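Local coordinates for EGF family domain-containing protein (Toxoplasma gondii, PDB 4Z80) that is an apical membrane antigen (AMA4) that binds a peptide of the rhoptry neck protein RON2L1, and so probably takes part in the moving junction of host-cell invasion, at residues A[14-19]-A[432-437]; A[321-326]-A[381-386]; A[346-351]-A[456-461]; A[353-358]-A[445-450]; A[407-412]-A[441-446]. One frame throughout, in Å; residues are numbered along the deposited sequence.

Contact 1. Residues A[14-19]-A[432-437]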
# COMPACT_ATOMS: atom_id res chain seq x y z
N THR A 14 -8.81 -26.77 1.95
CA THR A 14 -7.71 -26.07 1.29
C THR A 14 -8.21 -24.78 0.64
O THR A 14 -7.55 -23.74 0.75
CB THR A 14 -7.05 -26.97 0.23
OG1 THR A 14 -6.37 -28.04 0.89
CG2 THR A 14 -6.04 -26.20 -0.61
N TYR A 15 -9.36 -24.84 -0.02
CA TYR A 15 -9.94 -23.66 -0.64
C TYR A 15 -10.36 -22.63 0.41
O TYR A 15 -10.04 -21.45 0.29
CB TYR A 15 -11.15 -24.04 -1.52
CG TYR A 15 -11.93 -22.83 -2.00
CD1 TYR A 15 -11.45 -22.03 -3.03
CD2 TYR A 15 -13.13 -22.47 -1.41
CE1 TYR A 15 -12.17 -20.91 -3.46
CE2 TYR A 15 -13.85 -21.36 -1.83
CZ TYR A 15 -13.36 -20.59 -2.85
OH TYR A 15 -14.09 -19.49 -3.26
N MET A 16 -11.06 -23.08 1.45
CA MET A 16 -11.62 -22.16 2.44
C MET A 16 -10.55 -21.48 3.29
O MET A 16 -10.83 -20.47 3.94
CB MET A 16 -12.62 -22.88 3.34
CG MET A 16 -13.93 -23.23 2.63
SD MET A 16 -14.85 -21.81 2.04
CE MET A 16 -15.28 -20.99 3.58
N ASP A 17 -9.34 -22.03 3.28
CA ASP A 17 -8.19 -21.43 3.96
C ASP A 17 -7.98 -19.97 3.53
O ASP A 17 -7.51 -19.15 4.32
CB ASP A 17 -6.94 -22.28 3.68
CG ASP A 17 -5.68 -21.76 4.36
OD1 ASP A 17 -5.73 -21.36 5.54
OD2 ASP A 17 -4.63 -21.79 3.70
N ARG A 18 -8.39 -19.63 2.31
CA ARG A 18 -8.16 -18.28 1.81
C ARG A 18 -9.02 -17.24 2.55
O ARG A 18 -8.79 -16.04 2.41
CB ARG A 18 -8.42 -18.20 0.29
CG ARG A 18 -9.89 -18.26 -0.13
CD ARG A 18 -10.04 -18.50 -1.64
NE ARG A 18 -9.24 -19.64 -2.05
CZ ARG A 18 -8.80 -19.86 -3.29
NH1 ARG A 18 -9.09 -19.02 -4.27
NH2 ARG A 18 -8.06 -20.93 -3.54
N PHE A 19 -9.98 -17.71 3.34
CA PHE A 19 -10.87 -16.81 4.08
C PHE A 19 -10.49 -16.74 5.56
O PHE A 19 -11.16 -16.05 6.33
CB PHE A 19 -12.34 -17.24 3.92
CG PHE A 19 -12.79 -17.24 2.48
CD1 PHE A 19 -12.93 -16.05 1.79
CD2 PHE A 19 -13.05 -18.43 1.82
CE1 PHE A 19 -13.33 -16.05 0.45
CE2 PHE A 19 -13.45 -18.43 0.50
CZ PHE A 19 -13.59 -17.24 -0.18
N THR A 432 -16.07 -16.04 13.73
CA THR A 432 -15.74 -17.46 13.57
C THR A 432 -15.15 -17.72 12.20
O THR A 432 -15.65 -17.18 11.21
CB THR A 432 -17.00 -18.35 13.73
OG1 THR A 432 -17.61 -18.11 15.00
CG2 THR A 432 -16.64 -19.83 13.59
N VAL A 433 -14.10 -18.53 12.13
CA VAL A 433 -13.48 -18.89 10.85
C VAL A 433 -14.42 -19.81 10.07
O VAL A 433 -14.81 -20.86 10.58
CB VAL A 433 -12.12 -19.58 11.07
CG1 VAL A 433 -11.55 -20.12 9.76
CG2 VAL A 433 -11.15 -18.61 11.71
N PRO A 434 -14.76 -19.43 8.83
CA PRO A 434 -15.72 -20.25 8.06
C PRO A 434 -15.10 -21.50 7.43
O PRO A 434 -13.91 -21.51 7.10
CB PRO A 434 -16.20 -19.29 6.98
CG PRO A 434 -15.03 -18.40 6.73
CD PRO A 434 -14.38 -18.20 8.09
N GLU A 435 -15.92 -22.53 7.25
CA GLU A 435 -15.45 -23.81 6.70
C GLU A 435 -16.23 -24.21 5.45
O GLU A 435 -15.83 -25.14 4.76
CB GLU A 435 -15.59 -24.92 7.75
CG GLU A 435 -14.87 -24.64 9.04
CD GLU A 435 -15.30 -25.57 10.16
OE1 GLU A 435 -16.17 -26.44 9.92
OE2 GLU A 435 -14.78 -25.42 11.29
N CYS A 436 -17.35 -23.55 5.21
CA CYS A 436 -18.20 -23.87 4.07
C CYS A 436 -19.16 -22.73 3.79
O CYS A 436 -19.24 -21.76 4.55
CB CYS A 436 -18.97 -25.17 4.31
SG CYS A 436 -19.96 -25.21 5.85
N LEU A 437 -19.89 -22.86 2.69
CA LEU A 437 -20.88 -21.87 2.28
C LEU A 437 -22.20 -22.55 1.97
O LEU A 437 -22.24 -23.69 1.49
CB LEU A 437 -20.39 -21.09 1.06
CG LEU A 437 -19.13 -20.25 1.28
CD1 LEU A 437 -18.53 -19.83 -0.05
CD2 LEU A 437 -19.44 -19.04 2.13
O HOH W 1 -11.51 -20.18 6.52
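The backbones approach each other at two places, Met16 to Glu435 with CA atoms 6.0 Å apart and Phe19 to Pro434 at 7.2 Å, and no direct hydrogen bond joins them. Met16 carries the contact. Its chain bends at chi2 (-62°) and chi3 (-65°), so that CG rests 3.4 Å from Glu435 O while the methyl CE curls on to Pro434 CB at 3.9 Å and to the backbone N of Cys436. The helix 8-16 thereby packs on the classic beta bulge at the start of strand 436-440, where Glu435 and Cys436 both face Gly356 of the neighbouring strand; Cys436 is tied further by its disulfide to Cys364. The Pro434 ring also reaches Phe19, CG to CB at 4.1 Å, and the Phe19 ring lies edge-to-face with Trp355. The one polar link is a water that donates both to Met16 O (2.7 Å) and to Pro434 O (2.8 Å). Glu435 CB points away from 14-19, and OE1 accepts from Val358 N.

Contact 2. Residues A[321-326]-A[381-386]. With SO4 (sulfate ion), chain H.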
# COMPACT_ATOMS: atom_id res chain seq x y z
N MET A 321 -11.24 4.12 3.90
CA MET A 321 -12.62 4.04 3.46
C MET A 321 -12.74 3.06 2.31
O MET A 321 -11.83 2.93 1.49
CB MET A 321 -13.16 5.40 3.00
CG MET A 321 -13.40 6.41 4.10
SD MET A 321 -14.08 7.94 3.44
CE MET A 321 -15.68 7.40 2.86
N LYS A 322 -13.88 2.38 2.25
CA LYS A 322 -14.28 1.62 1.07
C LYS A 322 -15.63 2.11 0.60
O LYS A 322 -16.52 2.36 1.41
CB LYS A 322 -14.38 0.13 1.38
CG LYS A 322 -13.09 -0.49 1.84
CD LYS A 322 -13.17 -2.01 1.94
CE LYS A 322 -11.87 -2.58 2.39
NZ LYS A 322 -11.90 -4.07 2.45
N THR A 323 -15.80 2.20 -0.71
CA THR A 323 -17.10 2.51 -1.31
C THR A 323 -17.26 1.61 -2.52
O THR A 323 -16.29 1.01 -2.97
CB THR A 323 -17.20 3.98 -1.76
OG1 THR A 323 -16.22 4.23 -2.77
CG2 THR A 323 -16.98 4.90 -0.59
N ALA A 324 -18.48 1.51 -3.05
CA ALA A 324 -18.66 0.72 -4.26
C ALA A 324 -17.69 1.20 -5.33
O ALA A 324 -17.04 0.40 -6.02
CB ALA A 324 -20.09 0.81 -4.75
N ALA A 325 -17.56 2.52 -5.46
CA ALA A 325 -16.73 3.12 -6.50
C ALA A 325 -15.23 2.88 -6.30
O ALA A 325 -14.46 2.97 -7.25
CB ALA A 325 -17.01 4.60 -6.60
N SER A 326 -14.80 2.59 -5.08
CA SER A 326 -13.37 2.34 -4.83
C SER A 326 -12.97 0.89 -5.09
O SER A 326 -11.84 0.51 -4.80
CB SER A 326 -13.00 2.74 -3.39
OG SER A 326 -13.45 1.81 -2.43
N CYS A 381 -23.19 -3.03 4.63
CA CYS A 381 -22.75 -4.24 5.31
C CYS A 381 -21.24 -4.44 5.16
O CYS A 381 -20.53 -4.66 6.14
CB CYS A 381 -23.49 -5.45 4.75
SG CYS A 381 -23.19 -6.99 5.58
N GLY A 382 -20.75 -4.34 3.93
CA GLY A 382 -19.33 -4.50 3.70
C GLY A 382 -18.50 -3.39 4.33
O GLY A 382 -17.42 -3.64 4.85
N GLN A 383 -19.01 -2.16 4.26
CA GLN A 383 -18.32 -1.02 4.86
C GLN A 383 -18.21 -1.16 6.37
O GLN A 383 -17.13 -0.98 6.94
CB GLN A 383 -19.05 0.28 4.53
CG GLN A 383 -18.95 0.70 3.07
CD GLN A 383 -19.85 1.88 2.75
OE1 GLN A 383 -20.99 1.95 3.21
NE2 GLN A 383 -19.33 2.81 1.96
N ARG A 384 -19.33 -1.45 7.02
CA ARG A 384 -19.29 -1.57 8.47
C ARG A 384 -18.47 -2.78 8.91
O ARG A 384 -17.78 -2.72 9.92
CB ARG A 384 -20.70 -1.64 9.07
CG ARG A 384 -21.43 -0.29 9.11
CD ARG A 384 -20.64 0.85 9.81
NE ARG A 384 -20.51 0.70 11.26
CZ ARG A 384 -19.88 1.56 12.06
NH1 ARG A 384 -19.82 1.36 13.37
NH2 ARG A 384 -19.29 2.63 11.54
N LEU A 385 -18.53 -3.88 8.17
CA LEU A 385 -17.66 -5.02 8.47
C LEU A 385 -16.18 -4.58 8.53
O LEU A 385 -15.47 -4.88 9.48
CB LEU A 385 -17.84 -6.13 7.43
CG LEU A 385 -16.89 -7.32 7.58
CD1 LEU A 385 -17.10 -8.03 8.92
CD2 LEU A 385 -17.10 -8.29 6.43
N PHE A 386 -15.75 -3.86 7.50
CA PHE A 386 -14.39 -3.32 7.43
C PHE A 386 -14.07 -2.46 8.65
O PHE A 386 -13.01 -2.61 9.28
CB PHE A 386 -14.26 -2.52 6.12
CG PHE A 386 -12.94 -1.84 5.91
CD1 PHE A 386 -11.74 -2.53 6.00
CD2 PHE A 386 -12.90 -0.50 5.54
CE1 PHE A 386 -10.54 -1.90 5.76
CE2 PHE A 386 -11.70 0.14 5.30
CZ PHE A 386 -10.52 -0.56 5.42
S SO4 H . -20.69 5.21 9.27
O1 SO4 H . -20.02 5.78 10.44
O2 SO4 H . -20.07 3.94 8.90
O3 SO4 H . -20.64 6.18 8.18
O4 SO4 H . -22.10 4.94 9.58
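One face of the Phe386 ring is covered by the aliphatic arm of Lys322: CE stands over the ring centre, 3.5 Å from the centroid and 8° off the normal, a CH-pi contact. The ring edge is turned to the backbone N of Met321, and Tyr57 adds an edge-to-face ring contact. Lys322 runs extended beyond CG and crosses the Phe386 side chain at about a right angle, which carries NZ over the same face, 4.3 Å from the centroid, as a cation-pi pair. The amide of Gln383 is the second flat group. Its NE2 gives a nearly straight hydrogen bond (165°) of 2.9 Å to Lys322 O, which lies close to the amide plane; Thr323 CG2 flanks the same nitrogen at 4.0 Å. On helix 378-387 the contact thus uses Gln383 and Phe386, one turn apart, to hold the loop that follows strand 318-321. Arg384 takes no part; its NH2 donates a hydrogen bond to O2 of a sulfate, probably from the crystallisation liquor, at 3.0 Å. Lys322 NZ is also hydrogen-bonded to Asn97 OD1 and to the carbonyls of Ser448 and Ser450. A buried ammonium surrounded by these oxygens and the pi face would be expected to remain protonated.

Contact 3. Residues A[346-351]-A[456-461]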
# COMPACT_ATOMS: atom_id res chain seq x y z
N PRO A 346 -10.58 -12.92 -2.18
CA PRO A 346 -10.58 -12.24 -3.47
C PRO A 346 -11.23 -10.86 -3.37
O PRO A 346 -11.79 -10.48 -2.34
CB PRO A 346 -11.41 -13.17 -4.35
CG PRO A 346 -12.42 -13.71 -3.39
CD PRO A 346 -11.66 -13.92 -2.10
N ARG A 347 -11.14 -10.10 -4.46
CA ARG A 347 -11.66 -8.75 -4.51
C ARG A 347 -13.17 -8.69 -4.36
O ARG A 347 -13.69 -7.82 -3.66
CB ARG A 347 -11.26 -8.11 -5.84
CG ARG A 347 -11.73 -6.69 -6.03
CD ARG A 347 -11.17 -6.12 -7.31
NE ARG A 347 -11.88 -6.68 -8.45
CZ ARG A 347 -12.81 -6.05 -9.16
NH1 ARG A 347 -13.15 -4.80 -8.88
NH2 ARG A 347 -13.39 -6.68 -10.16
N GLU A 348 -13.87 -9.59 -5.02
CA GLU A 348 -15.32 -9.48 -5.12
C GLU A 348 -16.05 -10.11 -3.94
O GLU A 348 -15.63 -11.16 -3.44
CB GLU A 348 -15.81 -10.15 -6.39
CG GLU A 348 -15.13 -9.67 -7.67
CD GLU A 348 -13.87 -10.45 -8.04
OE1 GLU A 348 -13.39 -11.28 -7.23
OE2 GLU A 348 -13.36 -10.23 -9.16
N PRO A 349 -17.15 -9.49 -3.50
CA PRO A 349 -18.03 -10.22 -2.58
C PRO A 349 -18.54 -11.49 -3.22
O PRO A 349 -18.46 -11.63 -4.44
CB PRO A 349 -19.17 -9.23 -2.32
CG PRO A 349 -18.66 -7.91 -2.70
CD PRO A 349 -17.67 -8.15 -3.81
N LEU A 350 -19.06 -12.40 -2.41
CA LEU A 350 -19.54 -13.68 -2.92
C LEU A 350 -21.07 -13.66 -3.00
O LEU A 350 -21.76 -13.58 -1.98
CB LEU A 350 -19.05 -14.82 -2.04
CG LEU A 350 -17.54 -14.87 -1.76
CD1 LEU A 350 -17.25 -15.95 -0.75
CD2 LEU A 350 -16.77 -15.09 -3.06
N LYS A 351 -21.61 -13.73 -4.21
CA LYS A 351 -23.05 -13.65 -4.37
C LYS A 351 -23.72 -14.97 -4.01
O LYS A 351 -23.17 -16.06 -4.21
CB LYS A 351 -23.43 -13.25 -5.80
CG LYS A 351 -23.10 -14.26 -6.87
CD LYS A 351 -23.73 -13.84 -8.20
CE LYS A 351 -23.43 -14.85 -9.29
NZ LYS A 351 -24.14 -14.50 -10.55
N ILE A 456 -20.50 -6.25 -8.33
CA ILE A 456 -19.40 -7.02 -8.91
C ILE A 456 -19.28 -8.41 -8.29
O ILE A 456 -18.35 -9.16 -8.61
CB ILE A 456 -18.03 -6.31 -8.76
CG1 ILE A 456 -17.56 -6.25 -7.30
CG2 ILE A 456 -18.11 -4.90 -9.38
CD1 ILE A 456 -16.18 -5.64 -7.12
N ALA A 457 -20.21 -8.77 -7.41
CA ALA A 457 -20.11 -10.04 -6.71
C ALA A 457 -20.09 -11.22 -7.68
O ALA A 457 -20.77 -11.21 -8.71
CB ALA A 457 -21.26 -10.20 -5.72
N ILE A 458 -19.31 -12.23 -7.33
CA ILE A 458 -19.26 -13.46 -8.12
C ILE A 458 -19.40 -14.69 -7.23
O ILE A 458 -19.52 -14.60 -6.01
CB ILE A 458 -17.95 -13.55 -8.93
CG1 ILE A 458 -16.74 -13.65 -8.01
CG2 ILE A 458 -17.82 -12.36 -9.87
CD1 ILE A 458 -15.40 -13.83 -8.74
N ASP A 459 -19.43 -15.86 -7.86
CA ASP A 459 -19.55 -17.11 -7.12
C ASP A 459 -18.25 -17.51 -6.45
O ASP A 459 -17.17 -17.23 -6.96
CB ASP A 459 -19.97 -18.23 -8.06
CG ASP A 459 -21.29 -17.97 -8.72
OD1 ASP A 459 -22.28 -17.73 -8.00
OD2 ASP A 459 -21.33 -18.00 -9.97
N PRO A 460 -18.35 -18.18 -5.30
CA PRO A 460 -17.19 -18.89 -4.78
C PRO A 460 -16.93 -20.13 -5.62
O PRO A 460 -17.77 -20.48 -6.45
CB PRO A 460 -17.63 -19.29 -3.37
CG PRO A 460 -19.10 -19.52 -3.53
CD PRO A 460 -19.57 -18.49 -4.53
N ASP A 461 -15.79 -20.77 -5.43
CA ASP A 461 -15.59 -22.11 -5.97
C ASP A 461 -16.66 -23.04 -5.39
O ASP A 461 -16.90 -23.04 -4.18
CB ASP A 461 -14.18 -22.61 -5.64
CG ASP A 461 -13.79 -23.85 -6.43
OD1 ASP A 461 -14.55 -24.84 -6.41
OD2 ASP A 461 -12.72 -23.82 -7.07
O HOH W 2 -23.00 -18.50 -5.55
O HOH W 3 -21.43 -12.91 -11.06
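A single beta bridge, Leu350 with Ile458, joins two loop segments that run 78° apart, and the pairing stops at this one bridge. Ile458 N donates to Pro349 O at 3.1 Å, and Ile458 O receives Lys351 N at 2.9 Å, the donor standing 42° above the carbonyl plane. Lys351, Ile456 and Ile458 have the most surface buried here. Lys351 starts from the crowded rotamer (chi1 67°), with CG between N and the carbonyl carbon, and then runs extended: CB rests on Ala457 CB at 3.7 Å, while CE crosses obliquely over to Asp459, 3.4 Å from OD1. The charged ends stay 4.5 Å apart (NZ to OD1), beyond a salt bridge, so the attraction is at most modest. Ile456 also takes the crowded torsion, which sets CG1 on Pro349 CD and sends CD1 over one face of the Arg347 guanidinium; Arg347 NH1 is itself bound to Ser327 O. Ile458 lays its CD1 methyl 3.6 Å from Glu348 OE1, crossing that side chain obliquely. The bridge places the segment leading into strand 353-359 against the chain beyond strand 443-447. One water links the segments, donating to Lys351 O (2.8 Å) and to Asp459 OD1.

Contact 4. Residues A[353-358]-A[445-450]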
# COMPACT_ATOMS: atom_id res chain seq x y z
N VAL A 353 -24.49 -16.66 -1.34
CA VAL A 353 -24.03 -17.62 -0.35
C VAL A 353 -24.01 -17.01 1.04
O VAL A 353 -24.02 -15.78 1.19
CB VAL A 353 -22.63 -18.18 -0.68
CG1 VAL A 353 -22.71 -19.15 -1.88
CG2 VAL A 353 -21.64 -17.05 -0.95
N ARG A 354 -24.00 -17.90 2.03
CA ARG A 354 -23.97 -17.57 3.46
C ARG A 354 -22.79 -18.28 4.13
O ARG A 354 -22.58 -19.47 3.90
CB ARG A 354 -25.27 -18.00 4.14
CG ARG A 354 -26.55 -17.55 3.49
CD ARG A 354 -27.70 -18.52 3.78
NE ARG A 354 -27.99 -18.63 5.21
CZ ARG A 354 -28.76 -19.57 5.75
NH1 ARG A 354 -29.32 -20.51 4.98
NH2 ARG A 354 -28.97 -19.59 7.06
N TRP A 355 -22.02 -17.58 4.97
CA TRP A 355 -20.92 -18.22 5.70
C TRP A 355 -21.42 -19.32 6.64
O TRP A 355 -22.39 -19.12 7.36
CB TRP A 355 -20.13 -17.21 6.54
CG TRP A 355 -19.52 -16.09 5.77
CD1 TRP A 355 -19.92 -14.78 5.75
CD2 TRP A 355 -18.38 -16.17 4.90
NE1 TRP A 355 -19.11 -14.05 4.93
CE2 TRP A 355 -18.15 -14.87 4.40
CE3 TRP A 355 -17.53 -17.20 4.51
CZ2 TRP A 355 -17.12 -14.59 3.51
CZ3 TRP A 355 -16.51 -16.92 3.63
CH2 TRP A 355 -16.31 -15.63 3.13
N GLY A 356 -20.72 -20.45 6.66
CA GLY A 356 -21.06 -21.52 7.57
C GLY A 356 -19.88 -22.33 8.06
O GLY A 356 -18.72 -22.06 7.71
N VAL A 357 -20.18 -23.33 8.89
CA VAL A 357 -19.20 -24.31 9.33
C VAL A 357 -19.78 -25.70 9.04
O VAL A 357 -20.99 -25.85 8.91
CB VAL A 357 -18.86 -24.17 10.84
CG1 VAL A 357 -18.17 -22.83 11.09
CG2 VAL A 357 -20.11 -24.32 11.70
N VAL A 358 -18.92 -26.70 8.91
CA VAL A 358 -19.39 -28.02 8.51
C VAL A 358 -20.21 -28.64 9.64
O VAL A 358 -19.88 -28.50 10.82
CB VAL A 358 -18.21 -28.94 8.12
CG1 VAL A 358 -18.70 -30.36 7.84
CG2 VAL A 358 -17.50 -28.39 6.88
N ALA A 445 -22.07 -12.63 0.70
CA ALA A 445 -21.05 -12.80 1.74
C ALA A 445 -19.88 -11.86 1.50
O ALA A 445 -19.35 -11.78 0.39
CB ALA A 445 -20.57 -14.24 1.79
N PHE A 446 -19.48 -11.16 2.57
CA PHE A 446 -18.36 -10.23 2.57
C PHE A 446 -17.27 -10.65 3.54
O PHE A 446 -17.56 -11.30 4.55
CB PHE A 446 -18.81 -8.82 2.97
CG PHE A 446 -19.77 -8.16 2.02
CD1 PHE A 446 -21.14 -8.39 2.12
CD2 PHE A 446 -19.32 -7.26 1.06
CE1 PHE A 446 -22.03 -7.77 1.25
CE2 PHE A 446 -20.21 -6.63 0.19
CZ PHE A 446 -21.56 -6.89 0.29
N THR A 447 -16.03 -10.28 3.24
CA THR A 447 -14.96 -10.29 4.24
C THR A 447 -14.45 -8.86 4.44
O THR A 447 -14.72 -7.96 3.65
CB THR A 447 -13.74 -11.18 3.88
OG1 THR A 447 -12.86 -10.48 2.98
CG2 THR A 447 -14.17 -12.52 3.31
N SER A 448 -13.69 -8.67 5.52
CA SER A 448 -13.13 -7.37 5.83
C SER A 448 -12.06 -6.90 4.84
O SER A 448 -11.68 -5.74 4.85
CB SER A 448 -12.55 -7.40 7.24
OG SER A 448 -11.61 -8.44 7.40
N LEU A 449 -11.57 -7.82 4.00
CA LEU A 449 -10.60 -7.51 2.96
C LEU A 449 -11.23 -7.42 1.56
O LEU A 449 -10.54 -7.13 0.58
CB LEU A 449 -9.49 -8.58 2.96
CG LEU A 449 -8.53 -8.53 4.16
CD1 LEU A 449 -7.80 -9.84 4.30
CD2 LEU A 449 -7.54 -7.38 4.01
N SER A 450 -12.54 -7.64 1.48
CA SER A 450 -13.28 -7.59 0.21
C SER A 450 -13.61 -6.17 -0.22
O SER A 450 -13.79 -5.28 0.62
CB SER A 450 -14.61 -8.36 0.31
OG SER A 450 -14.45 -9.66 0.82
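Apolar contacts dominate. Ala445 CB sits over one face of the Trp355 indole, offset toward the rim, as a CH-pi contact 3.8 Å from the centroid of the five-membered ring and 29° off its normal. The same methyl touches Val353 CG2 at 4.1 Å, and Thr447 CG2 reaches the far end of the indole, 3.6 Å from CZ2. The N-to-C directions of strand 353-358 and strand 445-447 differ by 62°, with the short axes 7.2 Å apart at closest. This is the packing of two separate antiparallel sheets, strand 353-359 in one and strand 443-447 at the margin of the other, with Trp355 wedged between. Polar contact is slight: Trp355 NE1 makes a weak, bent hydrogen bond (132°) to Phe446 O at 3.2 Å, near the ring plane, and a second weak one to Ala406 O. Within 445-450, Thr447 OG1 accepts from Leu449 N at 3.1 Å, an ST turn inside the type I turn 447-450, and donates to Ser450 OG at 2.8 Å. Trp405 meets the indole edge-to-face.

Contact 5. Residues A[407-412]-A[441-446]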
# COMPACT_ATOMS: atom_id res chain seq x y z
N THR A 407 -22.61 -11.89 6.53
CA THR A 407 -23.61 -12.36 5.58
C THR A 407 -24.70 -11.33 5.53
O THR A 407 -25.28 -10.99 6.57
CB THR A 407 -24.22 -13.72 6.00
OG1 THR A 407 -23.21 -14.74 5.98
CG2 THR A 407 -25.38 -14.13 5.08
N PHE A 408 -24.95 -10.82 4.34
CA PHE A 408 -26.06 -9.91 4.09
C PHE A 408 -27.26 -10.70 3.61
O PHE A 408 -27.13 -11.51 2.70
CB PHE A 408 -25.67 -8.86 3.07
CG PHE A 408 -26.79 -7.91 2.73
CD1 PHE A 408 -27.10 -6.87 3.57
CD2 PHE A 408 -27.51 -8.06 1.55
CE1 PHE A 408 -28.12 -5.99 3.27
CE2 PHE A 408 -28.53 -7.18 1.24
CZ PHE A 408 -28.83 -6.14 2.10
N VAL A 409 -28.40 -10.49 4.25
CA VAL A 409 -29.64 -11.15 3.87
C VAL A 409 -30.63 -10.09 3.43
O VAL A 409 -31.14 -9.33 4.25
CB VAL A 409 -30.22 -11.99 5.02
CG1 VAL A 409 -31.49 -12.74 4.57
CG2 VAL A 409 -29.17 -12.97 5.55
N ALA A 410 -30.90 -10.02 2.13
CA ALA A 410 -31.83 -9.04 1.58
C ALA A 410 -33.25 -9.40 1.98
O ALA A 410 -33.61 -10.58 2.07
CB ALA A 410 -31.72 -8.98 0.07
N THR A 411 -34.06 -8.37 2.22
CA THR A 411 -35.45 -8.59 2.59
C THR A 411 -36.18 -9.36 1.49
O THR A 411 -36.83 -10.37 1.77
CB THR A 411 -36.15 -7.26 2.87
OG1 THR A 411 -35.49 -6.60 3.96
CG2 THR A 411 -37.62 -7.48 3.24
N ASP A 412 -36.06 -8.90 0.24
CA ASP A 412 -36.70 -9.59 -0.89
C ASP A 412 -36.05 -9.25 -2.23
O ASP A 412 -36.72 -8.83 -3.17
CB ASP A 412 -38.19 -9.26 -0.93
CG ASP A 412 -38.46 -7.77 -0.98
OD1 ASP A 412 -37.56 -6.99 -1.37
OD2 ASP A 412 -39.60 -7.37 -0.63
N PRO A 441 -30.75 -17.61 -2.52
CA PRO A 441 -31.00 -16.56 -3.51
C PRO A 441 -30.88 -15.14 -2.96
O PRO A 441 -30.58 -14.25 -3.74
CB PRO A 441 -32.45 -16.84 -3.95
CG PRO A 441 -33.05 -17.65 -2.86
CD PRO A 441 -31.93 -18.46 -2.28
N THR A 442 -31.08 -14.94 -1.66
CA THR A 442 -31.23 -13.59 -1.15
C THR A 442 -30.06 -13.11 -0.29
O THR A 442 -30.20 -12.14 0.45
CB THR A 442 -32.54 -13.46 -0.33
OG1 THR A 442 -32.54 -14.44 0.72
CG2 THR A 442 -33.74 -13.69 -1.24
N THR A 443 -28.90 -13.75 -0.44
CA THR A 443 -27.76 -13.40 0.41
C THR A 443 -26.49 -13.05 -0.37
O THR A 443 -26.37 -13.33 -1.56
CB THR A 443 -27.44 -14.54 1.38
OG1 THR A 443 -26.94 -15.67 0.66
CG2 THR A 443 -28.68 -14.93 2.16
N MET A 444 -25.55 -12.44 0.34
CA MET A 444 -24.24 -12.08 -0.19
C MET A 444 -23.27 -12.13 0.96
O MET A 444 -23.61 -11.71 2.07
CB MET A 444 -24.26 -10.69 -0.84
CG MET A 444 -22.92 -10.26 -1.45
SD MET A 444 -23.06 -8.77 -2.42
CE MET A 444 -24.05 -9.36 -3.80
N ALA A 445 -22.07 -12.63 0.70
CA ALA A 445 -21.05 -12.80 1.74
C ALA A 445 -19.88 -11.86 1.50
O ALA A 445 -19.35 -11.78 0.39
CB ALA A 445 -20.57 -14.24 1.79
N PHE A 446 -19.48 -11.16 2.57
CA PHE A 446 -18.36 -10.23 2.57
C PHE A 446 -17.27 -10.65 3.54
O PHE A 446 -17.56 -11.30 4.55
CB PHE A 446 -18.81 -8.82 2.97
CG PHE A 446 -19.77 -8.16 2.02
CD1 PHE A 446 -21.14 -8.39 2.12
CD2 PHE A 446 -19.32 -7.26 1.06
CE1 PHE A 446 -22.03 -7.77 1.25
CE2 PHE A 446 -20.21 -6.63 0.19
CZ PHE A 446 -21.56 -6.89 0.29
O HOH W 4 -34.40 -13.20 2.42
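Three backbone hydrogen bonds zip strand 407-410 to strand 443-446. Phe408 N donates to Met444 O at 2.8 Å, almost along the C=O axis, and Met444 N returns to Phe408 O at 3.0 Å, so these two residues form the hydrogen-bonded pair. Ala410 N, also nearly on axis, closes on Thr442 O at 2.8 Å. The flanking pairs, Thr407 with Ala445 and Val409 with Thr443, are non-hydrogen-bonded; around them Thr443 CA approaches Phe408 O at 3.0 Å as a CA-H...O contact. On the face that holds Thr407, Val409, Thr443 and Ala445, the CG2 methyls of Val409 and Thr443 lie side by side, 3.9 Å apart and pointing the same way. On the face of Phe408 and Met444, Phe408 CB meets the edge of the Phe446 ring at CE1, 4.2 Å away. Past the last strand bond, a water bridges Ala410 O and Thr442 OG1. Farther out, Thr407 OG1 is bonded to Trp355 N, and Thr443 OG1 weakly to Val353 O, which sets the first face against strand 353-359; helix 378-387 covers the second, Phe408 lying on Ala378 and Cys381. An axis angle of 160° and alternating pair types mark regular antiparallel pairing at the margin of a four-stranded sheet packed on a helix, consistent with the PAN-type domain of the AMA family.

Contacts 1, 4 and 5 are buried, contact 2 is partly so, and contact 3 lies at the surface. Contacts 4 and 5 share Ala445 and Phe446 of strand 443-447, one using it for packing between sheets and the other for pairing within a sheet. Contact 1 meets contact 4 through strand 436-440, the neighbour of 353-359. Contact 3 joins contacts 4 and 5 through Leu350 O, probably hydrogen-bonded to Ala445 N. Contact 2, on helix 378-387, reaches contact 4 through its lysine and contact 5 through Gly382 against Phe446. Backbone bonds join contacts 3 and 5, methyl-on-ring packing marks contact 4, and a buried cation contact 2; bridging waters occur in buried contacts 1 and 5 as well as in surface contact 3.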